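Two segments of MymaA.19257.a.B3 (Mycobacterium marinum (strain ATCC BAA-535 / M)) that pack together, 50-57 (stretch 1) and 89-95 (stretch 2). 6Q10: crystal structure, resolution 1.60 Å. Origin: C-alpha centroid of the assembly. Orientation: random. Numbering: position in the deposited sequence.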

# COMPACT_ATOMS: atom_id res chain seq x y z
N ALA A 50 3.81 -10.72 5.16
CA ALA A 50 4.95 -10.22 4.38
C ALA A 50 5.24 -8.76 4.70
O ALA A 50 6.41 -8.35 4.78
CB ALA A 50 4.68 -10.40 2.88
N LEU A 51 4.19 -7.96 4.88
CA LEU A 51 4.35 -6.56 5.30
C LEU A 51 4.98 -6.47 6.69
O LEU A 51 5.88 -5.65 6.92
CB LEU A 51 2.99 -5.85 5.31
CG LEU A 51 2.39 -5.59 3.93
CD1 LEU A 51 0.99 -5.08 4.14
CD2 LEU A 51 3.21 -4.51 3.17
N LYS A 52 4.50 -7.28 7.63
CA LYS A 52 5.13 -7.30 8.95
C LYS A 52 6.62 -7.61 8.84
O LYS A 52 7.44 -6.97 9.50
CB LYS A 52 4.43 -8.32 9.85
CG LYS A 52 4.87 -8.23 11.30
CD LYS A 52 4.16 -9.25 12.17
CE LYS A 52 4.63 -9.18 13.61
NZ LYS A 52 3.63 -9.83 14.51
N ASP A 53 6.98 -8.58 7.99
CA ASP A 53 8.39 -8.95 7.86
C ASP A 53 9.24 -7.80 7.33
O ASP A 53 10.43 -7.73 7.64
CB ASP A 53 8.52 -10.16 6.93
CG ASP A 53 7.98 -11.42 7.55
OD1 ASP A 53 7.80 -11.43 8.79
OD2 ASP A 53 7.76 -12.40 6.81
N LEU A 54 8.64 -6.91 6.52
CA LEU A 54 9.34 -5.73 6.01
C LEU A 54 9.47 -4.62 7.04
O LEU A 54 10.22 -3.66 6.81
CB LEU A 54 8.61 -5.15 4.78
CG LEU A 54 8.57 -6.02 3.54
CD1 LEU A 54 7.59 -5.38 2.60
CD2 LEU A 54 9.95 -6.16 2.91
N GLY A 55 8.75 -4.70 8.15
CA GLY A 55 8.84 -3.68 9.16
C GLY A 55 7.57 -2.89 9.38
O GLY A 55 7.58 -2.01 10.25
N PHE A 56 6.49 -3.16 8.64
CA PHE A 56 5.21 -2.51 8.92
C PHE A 56 4.67 -3.01 10.24
O PHE A 56 4.72 -4.21 10.52
CB PHE A 56 4.18 -2.79 7.82
CG PHE A 56 4.43 -2.08 6.51
CD1 PHE A 56 5.37 -2.58 5.60
CD2 PHE A 56 3.69 -0.95 6.16
CE1 PHE A 56 5.57 -1.93 4.38
CE2 PHE A 56 3.92 -0.31 4.93
CZ PHE A 56 4.83 -0.81 4.05
N THR A 57 4.15 -2.11 11.06
CA THR A 57 3.40 -2.53 12.24
C THR A 57 2.39 -3.57 11.83
O THR A 57 1.73 -3.42 10.80
CB THR A 57 2.72 -1.33 12.88
OG1 THR A 57 3.72 -0.37 13.21
CG2 THR A 57 1.99 -1.75 14.14
N ALA A 89 1.41 5.98 0.93
CA ALA A 89 2.59 6.11 0.07
C ALA A 89 3.59 5.00 0.36
O ALA A 89 4.27 4.52 -0.55
CB ALA A 89 3.24 7.48 0.30
N ALA A 90 3.72 4.62 1.64
CA ALA A 90 4.61 3.53 2.01
C ALA A 90 4.11 2.20 1.44
O ALA A 90 4.89 1.42 0.88
CB ALA A 90 4.75 3.44 3.54
N VAL A 91 2.80 1.93 1.59
CA VAL A 91 2.23 0.71 1.01
C VAL A 91 2.42 0.70 -0.50
O VAL A 91 2.69 -0.34 -1.11
CB VAL A 91 0.75 0.58 1.40
CG1 VAL A 91 0.16 -0.68 0.77
CG2 VAL A 91 0.63 0.51 2.93
N TRP A 92 2.26 1.87 -1.14
CA TRP A 92 2.34 1.92 -2.60
C TRP A 92 3.71 1.55 -3.14
O TRP A 92 3.83 1.13 -4.29
CB TRP A 92 1.91 3.33 -3.04
CG TRP A 92 1.55 3.52 -4.47
CD1 TRP A 92 0.86 2.68 -5.28
CD2 TRP A 92 1.85 4.68 -5.26
NE1 TRP A 92 0.70 3.25 -6.53
CE2 TRP A 92 1.32 4.48 -6.54
CE3 TRP A 92 2.55 5.86 -4.99
CZ2 TRP A 92 1.46 5.43 -7.56
CZ3 TRP A 92 2.67 6.81 -6.01
CH2 TRP A 92 2.12 6.58 -7.26
N LEU A 93 4.76 1.71 -2.32
CA LEU A 93 6.09 1.26 -2.72
C LEU A 93 6.12 -0.23 -3.01
O LEU A 93 6.79 -0.68 -3.95
CB LEU A 93 7.09 1.56 -1.60
CG LEU A 93 7.33 3.04 -1.38
CD1 LEU A 93 8.11 3.20 -0.07
CD2 LEU A 93 8.12 3.67 -2.55
N VAL A 94 5.42 -1.03 -2.19
CA VAL A 94 5.49 -2.48 -2.32
C VAL A 94 4.26 -3.04 -3.04
O VAL A 94 4.26 -4.22 -3.39
CB VAL A 94 5.71 -3.16 -0.95
CG1 VAL A 94 7.12 -2.78 -0.42
CG2 VAL A 94 4.63 -2.74 0.07
N ALA A 95 3.25 -2.21 -3.29
CA ALA A 95 2.11 -2.60 -4.14
C ALA A 95 1.92 -1.53 -5.21
O ALA A 95 0.89 -0.84 -5.26
CB ALA A 95 0.85 -2.75 -3.29

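The two stretches meet in a small, mainly apolar contact, mostly side chain against side chain; no hydrogen bond crosses between them, and 210 Å² of surface is buried in all. The backbones stay well apart: the nearest CA atoms, those of Leu51 and Val91, lie 8.7 Å from each other, which leaves room for side chains to fill the gap. Stretch 1 carries the last turn of a helix and its exit; stretch 2 is helical through most of its length, with Ala95 N bonded to Val91 O (2.9 Å). Gly55 leaves helical geometry with positive phi (115°), and two backbone bonds reach back into that turn, Gly55 N to Lys52 O (2.9 Å) and Phe56 N to Leu51 O (3.1 Å), forming a Schellman motif. A CB at these backbone angles would be jammed against the carbonyl O of Leu54, which suits glycine to the position. Beyond the turn, Phe56 points its CA-to-CB bond toward stretch 2 and has the largest covered area of any residue here, 63 Å². Its ring tip approaches the helix backbone, with Phe56 CZ 3.9 Å from Ala90 O; that oxygen lies at the ring edge, near the ring plane, where the slightly positive aromatic hydrogens are found, a weakly electrostatic contact. The same end of the ring meets aliphatic carbon: Phe56 CE2 is 4.1 Å from Ala90 CB and 3.9 Å from Val91 CG2. Val94 is the other centre of the contact, touching three residues of stretch 1. Val94 CG2 packs 3.8 Å from Leu51 CD2 and more loosely, at 4.4 Å, against Phe56 CZ, while Val94 CG1 lies 4.0 Å from Leu54 CD1. Leu51 sets out sideways, yet the end of its side chain comes nearer to stretch 2; Leu54 points toward it from the start. The aliphatic and aromatic pairings rest mainly on van der Waals packing and the exclusion of water.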